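Local coordinates for trypsin-resistant surface T6 protein (Streptococcus pyogenes serotype M6, PDB 4P0D), which probably polymerises through sortase-mediated linkage as the backbone subunit of the cell-wall-anchored pilus, and is the T6 antigen of the bacterial surface, at residues Glu16-Gly27 with Ser94-Asp105. The protein carries 1 engineered substitution. Numbering follows the deposited sequence.
Sequences EGGPTVTLYKIG and SVYIALLTGATD
Ser94 opens the antiparallel pairing of strand 94-101 with strand 20-27, its CB 3.6 Å from Lys25 CE. At Val95 the register slips by one residue: the carbonyl O accepts both Ile26 N, at 2.9 Å, and Gly27 N, at 3.1 Å, from the same face of its plane, a classic beta bulge. Ile26 CG1 lies between its own backbone N and carbonyl carbon (chi1 55°), which brings CD1 between Val95 CG1 and Ile97 CG1. The Tyr96 ring is held on both faces, with the extended Lys25 chain laying CG over one in a CH-pi contact (4.3 Å to the centroid) and Leu23 CD2 over the other. Ile97 forms a hydrogen-bonded pair with Tyr24, whose ring edge comes near Ile97 O. Next along, Ala98 CB is pressed tightly against Leu23 CD1, 3.4 Å away. Leu99 CD1 meets Tyr24 CE2 with the two side chains at about a right angle, while one water joins Leu99 O to the hydroxyls of Thr22 and Thr101. Leu100 CD2 packs against Val21 CG2 and Pro19 CG, and Thr101 closes the regular pairing with Thr20. Past Gly102, Thr104 N donates to Gly17 O at 2.8 Å, and Asp105, salt-bridged to Arg107, sets OD2 near Gly17 CA. Within this Ig-like domain, strand 75-79 flanks strand 20-27 and strand 108-116 flanks strand 94-101; helix 56-68 covers the face bearing Tyr24, Ile97 and Leu99, whereas Tyr96 meets Tyr88 edge-to-face and Leu100 touches Tyr109 and Ile112.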
loop_
_atom_site.group_PDB
_atom_site.type_symbol
_atom_site.label_atom_id
_atom_site.label_comp_id
_atom_site.label_asym_id
_atom_site.label_seq_id
_atom_site.Cartn_x
_atom_site.Cartn_y
_atom_site.Cartn_z
ATOM N N GLU A 16 12.562 -15.571 -16.549
ATOM C CA GLU A 16 11.775 -14.362 -16.688
ATOM C C GLU A 16 12.300 -13.296 -15.747
ATOM O O GLU A 16 12.848 -13.593 -14.689
ATOM C CB GLU A 16 10.318 -14.663 -16.346
ATOM C CG GLU A 16 9.571 -15.521 -17.356
ATOM C CD GLU A 16 8.267 -16.076 -16.775
ATOM O OE1 GLU A 16 8.292 -16.942 -15.864
ATOM O OE2 GLU A 16 7.211 -15.633 -17.218
ATOM N N GLY A 17 12.155 -12.042 -16.137
ATOM C CA GLY A 17 12.465 -10.959 -15.243
ATOM C C GLY A 17 13.912 -10.583 -15.164
ATOM O O GLY A 17 14.258 -9.733 -14.377
ATOM N N GLY A 18 14.753 -11.185 -16.008
ATOM C CA GLY A 18 16.166 -10.830 -16.077
ATOM C C GLY A 18 16.980 -10.936 -14.796
ATOM O O GLY A 18 17.623 -9.963 -14.379
ATOM N N PRO A 19 16.995 -12.122 -14.174
ATOM C CA PRO A 19 17.780 -12.288 -12.954
ATOM C C PRO A 19 19.272 -12.488 -13.249
ATOM O O PRO A 19 19.667 -12.665 -14.387
ATOM C CB PRO A 19 17.198 -13.556 -12.352
ATOM C CG PRO A 19 16.843 -14.371 -13.557
ATOM C CD PRO A 19 16.328 -13.378 -14.565
ATOM N N THR A 20 20.077 -12.451 -12.199
ATOM C CA THR A 20 21.453 -12.893 -12.223
ATOM C C THR A 20 21.436 -14.392 -12.016
ATOM O O THR A 20 20.673 -14.910 -11.189
ATOM C CB THR A 20 22.219 -12.235 -11.061
ATOM O OG1 THR A 20 22.237 -10.826 -11.274
ATOM C CG2 THR A 20 23.612 -12.745 -10.955
ATOM N N VAL A 21 22.258 -15.098 -12.770
ATOM C CA VAL A 21 22.392 -16.532 -12.611
ATOM C C VAL A 21 23.831 -16.834 -12.155
ATOM O O VAL A 21 24.811 -16.437 -12.818
ATOM C CB VAL A 21 22.068 -17.282 -13.919
ATOM C CG1 VAL A 21 22.181 -18.777 -13.708
ATOM C CG2 VAL A 21 20.672 -16.911 -14.409
ATOM N N THR A 22 23.932 -17.510 -11.019
ATOM C CA THR A 22 25.194 -17.953 -10.469
ATOM C C THR A 22 25.169 -19.469 -10.302
ATOM O O THR A 22 24.229 -20.018 -9.728
ATOM C CB THR A 22 25.462 -17.308 -9.109
ATOM O OG1 THR A 22 25.181 -15.899 -9.161
ATOM C CG2 THR A 22 26.921 -17.533 -8.703
ATOM N N LEU A 23 26.206 -20.140 -10.794
ATOM C CA LEU A 23 26.345 -21.577 -10.646
ATOM C C LEU A 23 27.441 -21.849 -9.603
ATOM O O LEU A 23 28.534 -21.278 -9.679
ATOM C CB LEU A 23 26.682 -22.238 -11.981
ATOM C CG LEU A 23 25.510 -22.891 -12.715
ATOM C CD1 LEU A 23 24.418 -21.880 -13.060
ATOM C CD2 LEU A 23 26.015 -23.590 -13.976
ATOM N N TYR A 24 27.126 -22.690 -8.623
ATOM C CA TYR A 24 28.085 -23.035 -7.575
ATOM C C TYR A 24 28.439 -24.485 -7.705
ATOM O O TYR A 24 27.573 -25.347 -7.579
ATOM C CB TYR A 24 27.471 -22.793 -6.202
ATOM C CG TYR A 24 27.009 -21.374 -5.986
ATOM C CD1 TYR A 24 27.886 -20.407 -5.536
ATOM C CD2 TYR A 24 25.680 -21.002 -6.214
ATOM C CE1 TYR A 24 27.476 -19.104 -5.321
ATOM C CE2 TYR A 24 25.261 -19.701 -6.012
ATOM C CZ TYR A 24 26.166 -18.746 -5.557
ATOM O OH TYR A 24 25.773 -17.419 -5.335
ATOM N N LYS A 25 29.706 -24.776 -7.972
ATOM C CA LYS A 25 30.101 -26.164 -8.135
ATOM C C LYS A 25 30.196 -26.853 -6.771
ATOM O O LYS A 25 31.033 -26.486 -5.944
ATOM C CB LYS A 25 31.423 -26.260 -8.879
ATOM C CG LYS A 25 31.818 -27.663 -9.288
ATOM C CD LYS A 25 33.204 -27.547 -9.907
ATOM C CE LYS A 25 33.587 -28.710 -10.766
ATOM N NZ LYS A 25 34.831 -28.318 -11.496
ATOM N N ILE A 26 29.350 -27.860 -6.583
ATOM C CA ILE A 26 29.278 -28.637 -5.342
ATOM C C ILE A 26 29.781 -30.070 -5.494
ATOM O O ILE A 26 29.903 -30.782 -4.498
ATOM C CB ILE A 26 27.827 -28.702 -4.805
ATOM C CG1 ILE A 26 26.871 -29.240 -5.869
ATOM C CG2 ILE A 26 27.396 -27.317 -4.349
ATOM C CD1 ILE A 26 25.613 -29.880 -5.308
ATOM N N GLY A 27 30.050 -30.495 -6.733
ATOM C CA GLY A 27 30.519 -31.862 -7.021
ATOM C C GLY A 27 31.590 -31.834 -8.102
ATOM O O GLY A 27 31.320 -31.398 -9.232
ATOM N N SER A 94 30.553 -32.902 -13.466
ATOM C CA SER A 94 30.478 -31.968 -12.359
ATOM C C SER A 94 29.027 -31.705 -12.007
ATOM O O SER A 94 28.126 -31.942 -12.819
ATOM C CB SER A 94 31.198 -30.666 -12.702
ATOM O OG SER A 94 30.966 -30.313 -14.051
ATOM N N VAL A 95 28.820 -31.225 -10.781
ATOM C CA VAL A 95 27.485 -31.031 -10.209
ATOM C C VAL A 95 27.421 -29.614 -9.669
ATOM O O VAL A 95 28.336 -29.180 -8.976
ATOM C CB VAL A 95 27.238 -32.032 -9.065
ATOM C CG1 VAL A 95 25.772 -32.038 -8.650
ATOM C CG2 VAL A 95 27.682 -33.427 -9.483
ATOM N N TYR A 96 26.347 -28.903 -9.996
ATOM C CA TYR A 96 26.168 -27.497 -9.626
ATOM C C TYR A 96 24.801 -27.213 -8.995
ATOM O O TYR A 96 23.815 -27.857 -9.291
ATOM C CB TYR A 96 26.287 -26.587 -10.867
ATOM C CG TYR A 96 27.629 -26.594 -11.558
ATOM C CD1 TYR A 96 27.953 -27.585 -12.476
ATOM C CD2 TYR A 96 28.575 -25.601 -11.295
ATOM C CE1 TYR A 96 29.178 -27.595 -13.106
ATOM C CE2 TYR A 96 29.804 -25.601 -11.928
ATOM C CZ TYR A 96 30.092 -26.602 -12.831
ATOM O OH TYR A 96 31.306 -26.610 -13.456
ATOM N N ILE A 97 24.763 -26.203 -8.144
ATOM C CA ILE A 97 23.508 -25.568 -7.752
ATOM C C ILE A 97 23.467 -24.236 -8.471
ATOM O O ILE A 97 24.414 -23.467 -8.380
ATOM C CB ILE A 97 23.467 -25.309 -6.235
ATOM C CG1 ILE A 97 23.454 -26.638 -5.471
ATOM C CG2 ILE A 97 22.251 -24.461 -5.856
ATOM C CD1 ILE A 97 22.297 -27.554 -5.805
ATOM N N ALA A 98 22.371 -23.963 -9.179
ATOM C CA ALA A 98 22.173 -22.656 -9.783
ATOM C C ALA A 98 21.181 -21.862 -8.945
ATOM O O ALA A 98 20.131 -22.386 -8.568
ATOM C CB ALA A 98 21.685 -22.814 -11.214
ATOM N N LEU A 99 21.540 -20.622 -8.624
ATOM C CA LEU A 99 20.626 -19.661 -8.018
ATOM C C LEU A 99 20.354 -18.486 -8.975
ATOM O O LEU A 99 21.293 -17.870 -9.537
ATOM C CB LEU A 99 21.159 -19.125 -6.684
ATOM C CG LEU A 99 21.409 -20.179 -5.589
ATOM C CD1 LEU A 99 22.002 -19.512 -4.349
ATOM C CD2 LEU A 99 20.143 -20.952 -5.227
ATOM N N LEU A 100 19.067 -18.182 -9.131
ATOM C CA LEU A 100 18.611 -17.045 -9.931
ATOM C C LEU A 100 18.086 -15.970 -8.971
ATOM O O LEU A 100 17.114 -16.217 -8.226
ATOM C CB LEU A 100 17.522 -17.482 -10.917
ATOM C CG LEU A 100 17.928 -18.523 -11.980
ATOM C CD1 LEU A 100 17.680 -19.951 -11.501
ATOM C CD2 LEU A 100 17.155 -18.305 -13.272
ATOM N N THR A 101 18.742 -14.811 -8.967
ATOM C CA THR A 101 18.488 -13.753 -7.975
ATOM C C THR A 101 18.292 -12.423 -8.670
ATOM O O THR A 101 18.608 -12.282 -9.846
ATOM C CB THR A 101 19.679 -13.562 -7.009
ATOM O OG1 THR A 101 20.872 -13.355 -7.767
ATOM C CG2 THR A 101 19.862 -14.753 -6.132
ATOM N N GLY A 102 17.728 -11.463 -7.938
ATOM C CA GLY A 102 17.599 -10.090 -8.397
ATOM C C GLY A 102 16.770 -9.809 -9.646
ATOM O O GLY A 102 17.006 -8.809 -10.305
ATOM N N ALA A 103 15.820 -10.674 -9.988
ATOM C CA ALA A 103 14.934 -10.418 -11.137
ATOM C C ALA A 103 14.299 -9.049 -10.964
ATOM O O ALA A 103 13.814 -8.710 -9.872
ATOM C CB ALA A 103 13.858 -11.493 -11.257
ATOM N N THR A 104 14.305 -8.251 -12.024
ATOM C CA THR A 104 13.833 -6.867 -11.903
ATOM C C THR A 104 12.314 -6.727 -11.854
ATOM O O THR A 104 11.803 -5.664 -11.504
ATOM C CB THR A 104 14.405 -5.965 -13.023
ATOM O OG1 THR A 104 14.290 -6.616 -14.291
ATOM C CG2 THR A 104 15.866 -5.661 -12.748
ATOM N N ASP A 105 11.593 -7.784 -12.207
ATOM C CA ASP A 105 10.147 -7.807 -12.049
ATOM C C ASP A 105 9.664 -8.274 -10.660
ATOM O O ASP A 105 8.460 -8.416 -10.443
ATOM C CB ASP A 105 9.522 -8.668 -13.138
ATOM C CG ASP A 105 9.845 -10.139 -12.990
ATOM O OD1 ASP A 105 10.563 -10.533 -12.052
ATOM O OD2 ASP A 105 9.357 -10.909 -13.818
HETATM O O HOH W 1 16.989 -7.619 -15.052
HETATM O O HOH W 2 22.417 -15.627 -8.216
#